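Local coordinates for flagellar basal body rod modification protein (Helicobacter pylori 26695, PDB 4ZZF) that is probably required for formation of the flagellar hook, perhaps acting as a scaffold, and is represented here by a truncated form that includes its Ig-like domain, at residues S26-K34 with L104-E112. Residues are numbered along the deposited sequence; the frame is centred on the assembly and turned at random.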
loop_
_atom_site.group_PDB
_atom_site.type_symbol
_atom_site.label_atom_id
_atom_site.label_comp_id
_atom_site.label_asym_id
_atom_site.label_seq_id
_atom_site.Cartn_x
_atom_site.Cartn_y
_atom_site.Cartn_z
ATOM N N SER A 26 22.287 25.195 1.307
ATOM C CA SER A 26 21.791 24.108 2.133
ATOM C C SER A 26 21.324 23.010 1.205
ATOM O O SER A 26 20.714 23.295 0.171
ATOM C CB SER A 26 20.643 24.564 3.037
ATOM O OG SER A 26 21.130 25.386 4.080
ATOM N N PHE A 27 21.625 21.764 1.555
ATOM C CA PHE A 27 21.131 20.624 0.786
ATOM C C PHE A 27 21.040 19.385 1.673
ATOM O O PHE A 27 21.636 19.316 2.748
ATOM C CB PHE A 27 22.026 20.352 -0.432
ATOM C CG PHE A 27 23.380 19.803 -0.077
ATOM C CD1 PHE A 27 24.439 20.655 0.191
ATOM C CD2 PHE A 27 23.595 18.434 0.001
ATOM C CE1 PHE A 27 25.683 20.149 0.525
ATOM C CE2 PHE A 27 24.837 17.928 0.332
ATOM C CZ PHE A 27 25.878 18.776 0.594
ATOM N N SER A 28 20.294 18.399 1.200
ATOM C CA SER A 28 20.019 17.201 1.972
ATOM C C SER A 28 20.359 15.925 1.171
ATOM O O SER A 28 20.173 15.864 -0.054
ATOM C CB SER A 28 18.553 17.226 2.413
ATOM O OG SER A 28 18.016 15.930 2.544
ATOM N N LEU A 29 20.914 14.936 1.871
ATOM C CA LEU A 29 21.241 13.640 1.287
ATOM C C LEU A 29 20.595 12.526 2.095
ATOM O O LEU A 29 20.559 12.577 3.331
ATOM C CB LEU A 29 22.754 13.421 1.239
ATOM C CG LEU A 29 23.515 14.273 0.236
ATOM C CD1 LEU A 29 25.014 13.975 0.334
ATOM C CD2 LEU A 29 23.008 13.985 -1.140
ATOM N N PHE A 30 20.104 11.502 1.410
ATOM C CA PHE A 30 19.468 10.399 2.109
ATOM C C PHE A 30 20.401 9.199 2.201
ATOM O O PHE A 30 20.866 8.694 1.170
ATOM C CB PHE A 30 18.165 10.012 1.411
ATOM C CG PHE A 30 17.434 8.879 2.068
ATOM C CD1 PHE A 30 16.545 9.118 3.098
ATOM C CD2 PHE A 30 17.637 7.562 1.649
ATOM C CE1 PHE A 30 15.864 8.064 3.697
ATOM C CE2 PHE A 30 16.965 6.517 2.244
ATOM C CZ PHE A 30 16.072 6.770 3.270
ATOM N N PHE A 31 20.666 8.743 3.430
ATOM C CA PHE A 31 21.497 7.560 3.637
ATOM C C PHE A 31 20.644 6.353 4.036
ATOM O O PHE A 31 20.024 6.329 5.100
ATOM C CB PHE A 31 22.592 7.857 4.673
ATOM C CG PHE A 31 23.569 8.904 4.204
ATOM C CD1 PHE A 31 23.279 10.262 4.353
ATOM C CD2 PHE A 31 24.739 8.536 3.551
ATOM C CE1 PHE A 31 24.156 11.236 3.897
ATOM C CE2 PHE A 31 25.624 9.499 3.090
ATOM C CZ PHE A 31 25.331 10.862 3.258
ATOM N N ASP A 32 20.617 5.363 3.148
ATOM C CA ASP A 32 19.807 4.156 3.307
ATOM C C ASP A 32 20.217 3.293 4.500
ATOM O O ASP A 32 19.408 2.541 5.034
ATOM C CB ASP A 32 19.889 3.335 2.020
ATOM C CG ASP A 32 19.581 4.178 0.789
ATOM O OD1 ASP A 32 20.436 5.006 0.394
ATOM O OD2 ASP A 32 18.473 4.039 0.239
ATOM N N GLU A 33 21.483 3.417 4.884
ATOM C CA GLU A 33 22.080 2.703 6.010
ATOM C C GLU A 33 22.791 3.708 6.882
ATOM O O GLU A 33 23.248 4.736 6.366
ATOM C CB GLU A 33 23.113 1.670 5.548
ATOM C CG GLU A 33 22.595 0.428 4.914
ATOM C CD GLU A 33 23.733 -0.515 4.582
ATOM O OE1 GLU A 33 24.872 -0.261 5.066
ATOM O OE2 GLU A 33 23.505 -1.492 3.831
ATOM N N LYS A 34 22.929 3.402 8.171
ATOM C CA LYS A 34 23.778 4.190 9.049
ATOM C C LYS A 34 25.183 4.316 8.482
ATOM O O LYS A 34 25.787 3.329 8.085
ATOM C CB LYS A 34 23.869 3.559 10.443
ATOM C CG LYS A 34 22.646 3.753 11.294
ATOM C CD LYS A 34 22.903 3.329 12.729
ATOM C CE LYS A 34 21.677 3.618 13.589
ATOM N NZ LYS A 34 21.927 3.415 15.052
ATOM N N LEU A 104 28.584 2.119 -0.989
ATOM C CA LEU A 104 27.198 2.504 -1.250
ATOM C C LEU A 104 27.169 3.923 -1.818
ATOM O O LEU A 104 28.077 4.719 -1.577
ATOM C CB LEU A 104 26.356 2.448 0.011
ATOM C CG LEU A 104 26.205 1.095 0.712
ATOM C CD1 LEU A 104 25.259 1.227 1.921
ATOM C CD2 LEU A 104 25.693 0.052 -0.280
ATOM N N GLN A 105 26.129 4.247 -2.573
ATOM C CA GLN A 105 26.017 5.590 -3.123
ATOM C C GLN A 105 24.712 6.257 -2.769
ATOM O O GLN A 105 23.702 5.596 -2.544
ATOM C CB GLN A 105 26.160 5.552 -4.634
ATOM C CG GLN A 105 27.385 4.786 -5.065
ATOM C CD GLN A 105 27.834 5.175 -6.440
ATOM O OE1 GLN A 105 27.095 5.014 -7.415
ATOM N NE2 GLN A 105 29.044 5.719 -6.534
ATOM N N THR A 106 24.745 7.580 -2.731
ATOM C CA THR A 106 23.525 8.364 -2.698
ATOM C C THR A 106 23.785 9.713 -3.361
ATOM O O THR A 106 24.894 9.982 -3.822
ATOM C CB THR A 106 22.998 8.547 -1.257
ATOM O OG1 THR A 106 21.670 9.091 -1.303
ATOM C CG2 THR A 106 23.908 9.457 -0.454
ATOM N N ARG A 107 22.754 10.542 -3.439
ATOM C CA ARG A 107 22.824 11.767 -4.224
ATOM C C ARG A 107 21.608 12.582 -3.887
ATOM O O ARG A 107 20.623 12.047 -3.359
ATOM C CB ARG A 107 22.847 11.474 -5.731
ATOM C CG ARG A 107 21.599 10.714 -6.192
ATOM C CD ARG A 107 21.338 10.876 -7.677
ATOM N NE ARG A 107 20.218 10.065 -8.154
ATOM C CZ ARG A 107 19.023 10.548 -8.495
ATOM N NH1 ARG A 107 18.773 11.849 -8.402
ATOM N NH2 ARG A 107 18.072 9.728 -8.927
ATOM N N ILE A 108 21.679 13.871 -4.184
ATOM C CA ILE A 108 20.518 14.738 -4.109
ATOM C C ILE A 108 19.385 14.218 -5.003
ATOM O O ILE A 108 19.627 13.770 -6.124
ATOM C CB ILE A 108 20.894 16.170 -4.528
ATOM C CG1 ILE A 108 21.623 16.866 -3.385
ATOM C CG2 ILE A 108 19.662 16.989 -4.914
ATOM C CD1 ILE A 108 21.760 18.357 -3.610
ATOM N N GLY A 109 18.147 14.278 -4.522
ATOM C CA GLY A 109 17.012 13.942 -5.376
ATOM C C GLY A 109 16.596 12.479 -5.345
ATOM O O GLY A 109 15.957 11.985 -6.272
ATOM N N ARG A 110 16.964 11.776 -4.275
ATOM C CA ARG A 110 16.455 10.433 -4.036
ATOM C C ARG A 110 16.283 10.238 -2.541
ATOM O O ARG A 110 16.937 10.898 -1.744
ATOM C CB ARG A 110 17.397 9.365 -4.611
ATOM C CG ARG A 110 18.777 9.308 -3.916
ATOM C CD ARG A 110 19.577 8.072 -4.338
ATOM N NE ARG A 110 18.946 6.823 -3.916
ATOM C CZ ARG A 110 19.106 6.282 -2.709
ATOM N NH1 ARG A 110 19.866 6.886 -1.806
ATOM N NH2 ARG A 110 18.495 5.152 -2.391
ATOM N N GLY A 111 15.404 9.329 -2.155
ATOM C CA GLY A 111 15.236 9.032 -0.750
ATOM C C GLY A 111 13.822 8.624 -0.434
ATOM O O GLY A 111 12.957 8.540 -1.322
ATOM N N GLU A 112 13.583 8.372 0.845
ATOM C CA GLU A 112 12.266 7.957 1.268
ATOM C C GLU A 112 11.250 9.058 1.031
ATOM O O GLU A 112 11.511 10.229 1.303
ATOM C CB GLU A 112 12.269 7.560 2.733
ATOM C CG GLU A 112 10.945 6.957 3.169
ATOM C CD GLU A 112 10.979 6.421 4.594
ATOM O OE1 GLU A 112 11.653 7.034 5.453
ATOM O OE2 GLU A 112 10.326 5.386 4.840
HETATM O O HOH W 1 17.894 14.621 -1.397
HETATM O O HOH W 2 19.237 12.141 -0.980
HETATM O O HOH W 3 22.784 4.251 -0.404
#
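The hydroxyl OG1 of T106 works in two directions, giving its proton to F30 O at 2.6 Å and receiving R110 NH1 at 2.9 Å. T106 OG1 can reach across because it stands anti to the backbone N (chi1 -169°), and it meets F30 O close to the carbonyl plane. R110 then turns to D32 and grips it end-on: NH1 bonds OD1 at the syn lone pair, while NH2 meets OD2 at 2.9 Å with an N-H...O angle of 168°. The carboxylate and guanidinium planes lie 30° apart, near enough to coplanar for both nitrogens to meet the carboxylate oxygens. NE of R110 is taken by E11 and NH2 also by Y141, so partners on several sides fix the guanidinium's rotation. Water joins D32 OD1 to Q105 O. A second water, donating to R107 O and R110 O, accepts from F30 N and thus spans a gap between the two backbones.

Packing fills the remainder. The F30 ring lies flat against the chain at the corner, with G111 CA 3.9 Å from its centroid in a CH-pi contact and E112 N above its centre. G111 has backbone angles that call for glycine. T106 CG2 sits over one face of F31, and L29 CD2 rests 3.9 Å from I108 CG1. I108 CD1 meets F27 CB at 3.8 Å, the two side chains crossing at about a right angle. Strand 25-31 pairs with 67-73 and strand 104-107 with 86-94, so the contact joins two sheets, consistent with the beta sandwich of the FlgD Ig-like domain. Because R107 also bridges E11, the charges of R107, R110, E11 and D32 probably offset one another, and the shared hydroxyl couples that network to the F30 backbone.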